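Local coordinates for malonyl acyl carrier protein transacylase (Streptococcus pneumoniae, PDB 3IM8) that probably transfers the malonyl group of malonyl-CoA to holo acyl carrier protein, giving malonyl-ACP and CoA for fatty acid synthesis, at residues A[27-32]-A[73-78]; A[131-136]-A[187-192]; A[159-164]-A[279-284]. All coordinates share one frame; numbering follows the deposited sequence.

Contact 1: A[27-32]-A[73-78]; sequences PIVKET and YRLLQE
I28 and R74 carry most of the contact between two antiparallel-running helices of the acyl transferase domain, helix 27-40 and the C-terminal end of helix 58-78, whose short segments lie 9.2 Å apart at an angle of 152°. I28 faces the opposing helix and divides its branches between three residues. Its CG1, anti to the backbone N (chi1 -171°), meets the CB of R74 at 3.9 Å, the two side chains crossing at about a right angle. Its CG2 sits over the backbone of L75 and also touches the carboxylate of E78, with CG2 3.5 Å from OE2. A water bridges this end: it accepts from the backbone N of I28 and donates to E78 OE2, so that one carboxylate oxygen is shared between a methyl contact and a solvent bridge. Deeper in, V29 CG2 packs against L75 CB at 4.0 Å, while F22 of helix 20-25 touches both of these side chains. The arginine leaves its helix as an extended chain from CG to NE and passes T32, with F105 of helix 105-122 touching both residues. R74 NH1 donates to T32 OG1 over 2.9 Å, the hydroxyl oxygen lying near the edge of the guanidinium but 20° out of its plane. That hydroxyl in turn donates to the backbone O of I28, also 2.9 Å away, an oxygen that accepts from T32 N as well.

Contact 2: A[131-136]-A[187-192]; sequences VAVLNT and KRLIPL
A132 and I190 form a hydrogen-bonded pair at the heart of an antiparallel ladder that joins strand 188-191, at one edge of the mixed sheet, to strand 129-134, the last and first strands of what is probably the ferredoxin-like subdomain of FabD-type acyltransferases. Both of their backbone polar groups are satisfied by each other: A132 N donates to I190 O and I190 N to A132 O, each over 2.8 Å. The two bonds differ in approach, because the amide of I190 lies in the plane of its acceptor carbonyl whereas that of A132 comes in 38° above the plane. Farther along, L134 N donates to R188 O over 2.9 Å. The carbonyl oxygen of A132 takes a further CA-H...O contact from L189 CA at 3.4 Å, and I190 O receives a similar one from V131 CA. L134 CD2 rests over one face of the R188 guanidinium. On the same face of the sheet this methyl also approaches I190 CD1 at 3.3 Å, shorter than usual and so of doubtful weight. The side chains of V131, V133 and L189 gather on the other face, where L189 CD2 meets CG1 of V133 at 3.9 Å. On its other edge the inner strand bonds to strand 164-169, V131 with I167 and V133 with I165. Helix 171-184 packs on the valine face through V174, V178 and L181, helix 138-148 adds I141 against V133, and V166 of strand 164-169 touches A132 and L192 on the opposite face.

Contact 3: A[159-164]-A[279-284]; sequences YNTPAQ and SGFVKK
A classic beta bulge, in which N160 and T161 both face Q164, meets helix 277-285 where strand 154-161 turns back into strand 164-169 of the mixed sheet. The helix contributes chiefly F281, whose aromatic ring lies against the side chain of N160. N160 CB stands almost exactly over the ring centre, 3.6 Å from the centroid and 10° off the normal, a CH-pi contact. Its carboxamide continues along the same face, stacked with its plane only 14° from that of the ring, and CG comes within 3.4 Å of F281 CZ near the rim. The first torsion of N160, with CG anti to the carbonyl carbon, swings CG over the ring, and the second turns the amide nearly flat to it. Q164 meets the ring differently: its amide plane is steeply inclined to the phenyl, 79° away, and NE2 approaches F281 CE2 at 3.6 Å. The two amides are tied to each other as well, since N160 ND2 donates to Q164 OE1 over 3.2 Å, entering from above the plane of the acceptor carbonyl. T161 adds a second point of contact. Its CG2 methyl is anti to the carbonyl carbon and touches the backbone of F281 and K284 CB. The side chain of N160 lies about 9 Å from those of S90 and H199, predicted to be the active-site residues, which places this junction near, though not touching, the probable catalytic centre. T161 to Q164, which include two of the bulge residues, form a type I beta turn, and within it the hydroxyl of T161 closes an ST turn, OG1 accepting from A163 N at 3.1 Å.

Contacts 2 and 3 share the mixed sheet and touch directly: N135 N lies 3.0 Å from A163 O, a probable hydrogen bond, and L134 CD1 packs on Q164 CG. Contact 1 lies on the opposite side of the chain's centre from contact 2, with about 26 Å between their nearest atoms. All three are partly buried, but contact 3 is closest to the centre of the chain and to the predicted active site. Chemistry follows position. Contact 2 joins strands through backbone bonds, contact 1 joins helices through side chains and a water, and contact 3 sets a strand against a helix with no hydrogen bond between the segments.

Contact 1: A[27-32]-A[73-78]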
loop_
_atom_site.group_PDB
_atom_site.type_symbol
_atom_site.label_atom_id
_atom_site.label_comp_id
_atom_site.label_asym_id
_atom_site.label_seq_id
_atom_site.Cartn_x
_atom_site.Cartn_y
_atom_site.Cartn_z
ATOM N N PRO A 27 6.742 -21.307 13.141
ATOM C CA PRO A 27 8.020 -21.304 12.369
ATOM C C PRO A 27 7.964 -20.710 10.959
ATOM O O PRO A 27 8.981 -20.197 10.475
ATOM C CB PRO A 27 8.372 -22.799 12.246
ATOM C CG PRO A 27 7.737 -23.417 13.505
ATOM C CD PRO A 27 6.411 -22.641 13.650
ATOM N N ILE A 28 6.832 -20.818 10.260
ATOM C CA ILE A 28 6.755 -20.230 8.913
ATOM C C ILE A 28 6.966 -18.712 9.010
ATOM O O ILE A 28 7.557 -18.103 8.104
ATOM C CB ILE A 28 5.449 -20.590 8.114
ATOM C CG1 ILE A 28 5.533 -20.142 6.650
ATOM C CG2 ILE A 28 4.229 -19.949 8.753
ATOM C CD1 ILE A 28 6.657 -20.766 5.826
ATOM N N VAL A 29 6.509 -18.118 10.122
ATOM C CA VAL A 29 6.691 -16.657 10.396
ATOM C C VAL A 29 8.154 -16.274 10.741
ATOM O O VAL A 29 8.724 -15.354 10.098
ATOM C CB VAL A 29 5.546 -16.031 11.314
ATOM C CG1 VAL A 29 5.796 -14.529 11.625
ATOM C CG2 VAL A 29 4.194 -16.163 10.600
ATOM N N LYS A 30 8.757 -17.007 11.687
ATOM C CA LYS A 30 10.142 -16.779 12.094
ATOM C C LYS A 30 11.032 -16.902 10.881
ATOM O O LYS A 30 11.857 -16.039 10.641
ATOM C CB LYS A 30 10.565 -17.742 13.263
ATOM C CG LYS A 30 12.093 -17.968 13.499
ATOM C CD LYS A 30 12.434 -18.282 14.958
ATOM C CE LYS A 30 13.986 -18.542 15.114
ATOM N NZ LYS A 30 14.871 -17.397 14.835
ATOM N N GLU A 31 10.881 -17.984 10.120
ATOM C CA GLU A 31 11.634 -18.173 8.896
ATOM C C GLU A 31 11.476 -16.981 7.968
ATOM O O GLU A 31 12.459 -16.449 7.503
ATOM C CB GLU A 31 11.190 -19.457 8.155
ATOM C CG GLU A 31 11.792 -19.622 6.726
ATOM C CD GLU A 31 13.260 -20.170 6.692
ATOM O OE1 GLU A 31 13.824 -20.218 5.591
ATOM O OE2 GLU A 31 13.834 -20.551 7.750
ATOM N N THR A 32 10.240 -16.539 7.690
ATOM C CA THR A 32 10.055 -15.392 6.776
ATOM C C THR A 32 10.809 -14.104 7.253
ATOM O O THR A 32 11.489 -13.423 6.463
ATOM C CB THR A 32 8.508 -15.129 6.485
ATOM O OG1 THR A 32 7.948 -16.313 5.901
ATOM C CG2 THR A 32 8.254 -13.924 5.520
ATOM N N TYR A 73 0.557 -13.611 5.375
ATOM C CA TYR A 73 -0.056 -14.322 4.229
ATOM C C TYR A 73 0.384 -15.773 4.213
ATOM O O TYR A 73 -0.469 -16.658 4.081
ATOM C CB TYR A 73 0.297 -13.618 2.915
ATOM C CG TYR A 73 0.472 -14.511 1.715
ATOM C CD1 TYR A 73 -0.614 -14.971 1.003
ATOM C CD2 TYR A 73 1.755 -14.849 1.260
ATOM C CE1 TYR A 73 -0.423 -15.816 -0.116
ATOM C CE2 TYR A 73 1.958 -15.649 0.178
ATOM C CZ TYR A 73 0.880 -16.133 -0.514
ATOM O OH TYR A 73 1.128 -16.942 -1.632
ATOM N N ARG A 74 1.692 -16.018 4.409
ATOM C CA ARG A 74 2.223 -17.371 4.457
ATOM C C ARG A 74 1.621 -18.193 5.599
ATOM O O ARG A 74 1.341 -19.389 5.431
ATOM C CB ARG A 74 3.761 -17.397 4.512
ATOM C CG ARG A 74 4.428 -17.112 3.210
ATOM C CD ARG A 74 5.927 -16.933 3.396
ATOM N NE ARG A 74 6.646 -16.758 2.136
ATOM C CZ ARG A 74 7.971 -16.772 2.046
ATOM N NH1 ARG A 74 8.697 -16.959 3.148
ATOM N NH2 ARG A 74 8.567 -16.645 0.852
ATOM N N LEU A 75 1.377 -17.548 6.741
ATOM C CA LEU A 75 0.663 -18.205 7.836
ATOM C C LEU A 75 -0.762 -18.614 7.422
ATOM O O LEU A 75 -1.157 -19.782 7.635
ATOM C CB LEU A 75 0.673 -17.350 9.116
ATOM C CG LEU A 75 -0.115 -17.842 10.351
ATOM C CD1 LEU A 75 0.203 -19.282 10.757
ATOM C CD2 LEU A 75 0.076 -16.916 11.538
ATOM N N LEU A 76 -1.517 -17.662 6.855
ATOM C CA LEU A 76 -2.840 -17.930 6.327
ATOM C C LEU A 76 -2.797 -19.141 5.357
ATOM O O LEU A 76 -3.663 -20.029 5.453
ATOM C CB LEU A 76 -3.458 -16.672 5.663
ATOM C CG LEU A 76 -3.898 -15.517 6.587
ATOM C CD1 LEU A 76 -4.896 -14.666 5.930
ATOM C CD2 LEU A 76 -4.525 -16.075 7.870
ATOM N N GLN A 77 -1.775 -19.211 4.494
ATOM C CA GLN A 77 -1.591 -20.351 3.590
ATOM C C GLN A 77 -1.485 -21.699 4.312
ATOM O O GLN A 77 -2.136 -22.673 3.914
ATOM C CB GLN A 77 -0.383 -20.173 2.671
ATOM C CG GLN A 77 -0.583 -19.175 1.544
ATOM C CD GLN A 77 0.535 -19.227 0.558
ATOM O OE1 GLN A 77 1.716 -18.993 0.893
ATOM N NE2 GLN A 77 0.186 -19.491 -0.685
ATOM N N GLU A 78 -0.692 -21.743 5.380
ATOM C CA GLU A 78 -0.583 -22.902 6.269
ATOM C C GLU A 78 -1.894 -23.300 6.953
ATOM O O GLU A 78 -2.100 -24.471 7.188
ATOM C CB GLU A 78 0.474 -22.627 7.355
ATOM C CG GLU A 78 0.542 -23.680 8.517
ATOM C CD GLU A 78 1.596 -23.338 9.583
ATOM O OE1 GLU A 78 1.211 -23.298 10.765
ATOM O OE2 GLU A 78 2.802 -23.118 9.243
HETATM O O HOH W 1 4.740 -22.445 10.807
#

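Contact 2: A[131-136]-A[187-192]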
loop_
_atom_site.group_PDB
_atom_site.type_symbol
_atom_site.label_atom_id
_atom_site.label_comp_id
_atom_site.label_asym_id
_atom_site.label_seq_id
_atom_site.Cartn_x
_atom_site.Cartn_y
_atom_site.Cartn_z
ATOM N N VAL A 131 -4.069 16.384 1.764
ATOM C CA VAL A 131 -5.289 16.687 2.433
ATOM C C VAL A 131 -6.222 15.594 2.056
ATOM O O VAL A 131 -6.267 15.249 0.904
ATOM C CB VAL A 131 -5.863 18.080 2.017
ATOM C CG1 VAL A 131 -7.230 18.264 2.647
ATOM C CG2 VAL A 131 -4.951 19.191 2.523
ATOM N N ALA A 132 -6.927 15.004 3.016
ATOM C CA ALA A 132 -8.035 14.110 2.689
ATOM C C ALA A 132 -9.291 14.943 2.457
ATOM O O ALA A 132 -9.737 15.681 3.332
ATOM C CB ALA A 132 -8.282 13.097 3.808
ATOM N N VAL A 133 -9.848 14.802 1.258
ATOM C CA VAL A 133 -11.088 15.468 0.881
ATOM C C VAL A 133 -12.253 14.492 1.003
ATOM O O VAL A 133 -12.430 13.605 0.168
ATOM C CB VAL A 133 -11.027 16.008 -0.558
ATOM C CG1 VAL A 133 -12.314 16.741 -0.904
ATOM C CG2 VAL A 133 -9.822 16.918 -0.732
ATOM N N LEU A 134 -13.039 14.665 2.058
ATOM C CA LEU A 134 -14.148 13.776 2.372
ATOM C C LEU A 134 -15.462 14.251 1.764
ATOM O O LEU A 134 -15.729 15.450 1.675
ATOM C CB LEU A 134 -14.298 13.625 3.888
ATOM C CG LEU A 134 -13.318 12.672 4.575
ATOM C CD1 LEU A 134 -11.922 12.823 3.992
ATOM C CD2 LEU A 134 -13.305 12.906 6.078
ATOM N N ASN A 135 -16.276 13.308 1.308
ATOM C CA ASN A 135 -17.604 13.617 0.775
ATOM C C ASN A 135 -17.708 14.780 -0.225
ATOM O O ASN A 135 -18.511 15.693 -0.036
ATOM C CB ASN A 135 -18.594 13.837 1.923
ATOM C CG ASN A 135 -18.737 12.616 2.810
ATOM O OD1 ASN A 135 -18.508 12.682 4.018
ATOM N ND2 ASN A 135 -19.118 11.492 2.214
ATOM N N THR A 136 -16.978 14.669 -1.335
ATOM C CA THR A 136 -17.145 15.551 -2.494
ATOM C C THR A 136 -16.960 14.746 -3.788
ATOM O O THR A 136 -16.127 13.840 -3.832
ATOM C CB THR A 136 -16.141 16.716 -2.471
ATOM O OG1 THR A 136 -15.119 16.491 -3.451
ATOM C CG2 THR A 136 -15.500 16.839 -1.096
ATOM N N LYS A 187 -16.867 20.357 2.671
ATOM C CA LYS A 187 -17.170 20.614 4.098
ATOM C C LYS A 187 -16.032 20.094 5.004
ATOM O O LYS A 187 -15.751 20.638 6.095
ATOM C CB LYS A 187 -18.495 19.875 4.462
ATOM C CG LYS A 187 -19.534 20.636 5.322
ATOM C CD LYS A 187 -20.310 21.649 4.529
ATOM C CE LYS A 187 -21.130 22.501 5.464
ATOM N NZ LYS A 187 -22.444 21.856 5.731
ATOM N N ARG A 188 -15.418 19.017 4.529
ATOM C CA ARG A 188 -14.515 18.236 5.340
ATOM C C ARG A 188 -13.210 17.957 4.590
ATOM O O ARG A 188 -13.163 17.112 3.696
ATOM C CB ARG A 188 -15.198 16.937 5.774
ATOM C CG ARG A 188 -16.385 17.133 6.717
ATOM C CD ARG A 188 -16.557 15.873 7.541
ATOM N NE ARG A 188 -17.437 14.898 6.907
ATOM C CZ ARG A 188 -17.524 13.599 7.206
ATOM N NH1 ARG A 188 -16.734 13.021 8.109
ATOM N NH2 ARG A 188 -18.399 12.853 6.534
ATOM N N LEU A 189 -12.173 18.690 4.991
ATOM C CA LEU A 189 -10.854 18.655 4.399
ATOM C C LEU A 189 -9.900 18.403 5.550
ATOM O O LEU A 189 -9.769 19.242 6.468
ATOM C CB LEU A 189 -10.551 20.012 3.739
ATOM C CG LEU A 189 -11.712 20.420 2.817
ATOM C CD1 LEU A 189 -11.701 21.886 2.486
ATOM C CD2 LEU A 189 -11.619 19.639 1.558
ATOM N N ILE A 190 -9.255 17.247 5.554
ATOM C CA ILE A 190 -8.405 16.919 6.687
ATOM C C ILE A 190 -6.936 16.925 6.314
ATOM O O ILE A 190 -6.500 16.003 5.628
ATOM C CB ILE A 190 -8.753 15.540 7.264
ATOM C CG1 ILE A 190 -10.281 15.416 7.453
ATOM C CG2 ILE A 190 -7.866 15.278 8.568
ATOM C CD1 ILE A 190 -10.773 13.978 7.891
ATOM N N PRO A 191 -6.166 17.954 6.750
ATOM C CA PRO A 191 -4.714 17.863 6.551
ATOM C C PRO A 191 -4.106 16.602 7.180
ATOM O O PRO A 191 -4.524 16.172 8.252
ATOM C CB PRO A 191 -4.170 19.124 7.236
ATOM C CG PRO A 191 -5.305 20.117 7.183
ATOM C CD PRO A 191 -6.534 19.217 7.424
ATOM N N LEU A 192 -3.124 16.015 6.503
ATOM C CA LEU A 192 -2.485 14.793 6.957
ATOM C C LEU A 192 -0.966 14.976 7.150
ATOM O O LEU A 192 -0.319 15.594 6.302
ATOM C CB LEU A 192 -2.753 13.668 5.945
ATOM C CG LEU A 192 -4.158 13.327 5.464
ATOM C CD1 LEU A 192 -4.065 12.119 4.542
ATOM C CD2 LEU A 192 -5.141 13.051 6.593
#

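Contact 3: A[159-164]-A[279-284]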
loop_
_atom_site.group_PDB
_atom_site.type_symbol
_atom_site.label_atom_id
_atom_site.label_comp_id
_atom_site.label_asym_id
_atom_site.label_seq_id
_atom_site.Cartn_x
_atom_site.Cartn_y
_atom_site.Cartn_z
ATOM N N TYR A 159 -7.135 7.487 -4.338
ATOM C CA TYR A 159 -8.589 7.285 -4.477
ATOM C C TYR A 159 -9.001 6.123 -3.566
ATOM O O TYR A 159 -9.037 4.976 -3.995
ATOM C CB TYR A 159 -8.999 6.971 -5.925
ATOM C CG TYR A 159 -8.770 8.135 -6.899
ATOM C CD1 TYR A 159 -7.518 8.334 -7.511
ATOM C CD2 TYR A 159 -9.794 9.015 -7.217
ATOM C CE1 TYR A 159 -7.295 9.385 -8.403
ATOM C CE2 TYR A 159 -9.572 10.088 -8.142
ATOM C CZ TYR A 159 -8.310 10.252 -8.712
ATOM O OH TYR A 159 -8.059 11.247 -9.603
ATOM N N ASN A 160 -9.321 6.433 -2.312
ATOM C CA ASN A 160 -9.663 5.393 -1.311
ATOM C C ASN A 160 -11.102 4.858 -1.396
ATOM O O ASN A 160 -11.311 3.639 -1.503
ATOM C CB ASN A 160 -9.302 5.838 0.135
ATOM C CG ASN A 160 -7.842 6.280 0.287
ATOM O OD1 ASN A 160 -6.937 5.776 -0.383
ATOM N ND2 ASN A 160 -7.606 7.202 1.225
ATOM N N THR A 161 -12.074 5.760 -1.298
ATOM C CA THR A 161 -13.504 5.472 -1.496
ATOM C C THR A 161 -14.118 6.574 -2.393
ATOM O O THR A 161 -13.460 7.601 -2.620
ATOM C CB THR A 161 -14.271 5.391 -0.150
ATOM O OG1 THR A 161 -14.497 6.711 0.353
ATOM C CG2 THR A 161 -13.445 4.567 0.921
ATOM N N PRO A 162 -15.353 6.358 -2.933
ATOM C CA PRO A 162 -15.973 7.455 -3.698
ATOM C C PRO A 162 -16.149 8.741 -2.855
ATOM O O PRO A 162 -16.277 9.855 -3.415
ATOM C CB PRO A 162 -17.331 6.877 -4.119
ATOM C CG PRO A 162 -17.111 5.352 -4.179
ATOM C CD PRO A 162 -16.161 5.108 -2.990
ATOM N N ALA A 163 -16.092 8.609 -1.528
ATOM C CA ALA A 163 -16.214 9.789 -0.628
ATOM C C ALA A 163 -14.947 10.072 0.222
ATOM O O ALA A 163 -15.009 10.633 1.307
ATOM C CB ALA A 163 -17.475 9.679 0.226
ATOM N N GLN A 164 -13.803 9.628 -0.281
ATOM C CA GLN A 164 -12.552 9.777 0.451
ATOM C C GLN A 164 -11.377 9.794 -0.510
ATOM O O GLN A 164 -10.870 8.746 -0.907
ATOM C CB GLN A 164 -12.385 8.645 1.466
ATOM C CG GLN A 164 -11.794 9.084 2.795
ATOM C CD GLN A 164 -10.285 8.946 2.836
ATOM O OE1 GLN A 164 -9.569 9.606 2.082
ATOM N NE2 GLN A 164 -9.793 8.085 3.719
ATOM N N SER A 279 -9.614 -2.604 5.148
ATOM C CA SER A 279 -10.948 -3.005 5.641
ATOM C C SER A 279 -11.898 -1.828 5.849
ATOM O O SER A 279 -13.021 -1.878 5.386
ATOM C CB SER A 279 -10.853 -3.805 6.942
ATOM O OG SER A 279 -10.019 -4.918 6.748
ATOM N N GLY A 280 -11.447 -0.784 6.543
ATOM C CA GLY A 280 -12.206 0.482 6.650
ATOM C C GLY A 280 -12.703 1.077 5.321
ATOM O O GLY A 280 -13.819 1.570 5.254
ATOM N N PHE A 281 -11.853 1.056 4.287
ATOM C CA PHE A 281 -12.175 1.480 2.925
ATOM C C PHE A 281 -13.215 0.555 2.272
ATOM O O PHE A 281 -14.190 1.030 1.749
ATOM C CB PHE A 281 -10.914 1.525 2.018
ATOM C CG PHE A 281 -9.836 2.538 2.438
ATOM C CD1 PHE A 281 -8.544 2.375 1.996
ATOM C CD2 PHE A 281 -10.122 3.649 3.222
ATOM C CE1 PHE A 281 -7.549 3.270 2.334
ATOM C CE2 PHE A 281 -9.122 4.578 3.537
ATOM C CZ PHE A 281 -7.833 4.358 3.112
ATOM N N VAL A 282 -13.008 -0.760 2.291
ATOM C CA VAL A 282 -13.958 -1.712 1.621
ATOM C C VAL A 282 -15.388 -1.729 2.281
ATOM O O VAL A 282 -16.403 -2.080 1.627
ATOM C CB VAL A 282 -13.329 -3.156 1.571
ATOM C CG1 VAL A 282 -14.357 -4.208 1.088
ATOM C CG2 VAL A 282 -12.006 -3.168 0.689
ATOM N N LYS A 283 -15.451 -1.387 3.565
ATOM C CA LYS A 283 -16.701 -1.298 4.310
ATOM C C LYS A 283 -17.528 -0.110 3.797
ATOM O O LYS A 283 -18.742 -0.168 3.774
ATOM C CB LYS A 283 -16.399 -1.048 5.784
ATOM C CG LYS A 283 -17.082 -1.943 6.792
ATOM C CD LYS A 283 -18.441 -1.416 7.231
ATOM C CE LYS A 283 -18.999 -2.249 8.392
ATOM N NZ LYS A 283 -20.474 -2.289 8.318
ATOM N N LYS A 284 -16.856 0.977 3.422
ATOM C CA LYS A 284 -17.519 2.107 2.823
ATOM C C LYS A 284 -17.876 1.790 1.360
ATOM O O LYS A 284 -18.996 2.031 0.936
ATOM C CB LYS A 284 -16.671 3.384 2.935
ATOM C CG LYS A 284 -15.979 3.615 4.285
ATOM C CD LYS A 284 -16.695 4.620 5.172
ATOM C CE LYS A 284 -15.873 4.966 6.402
ATOM N NZ LYS A 284 -16.389 6.227 7.027
#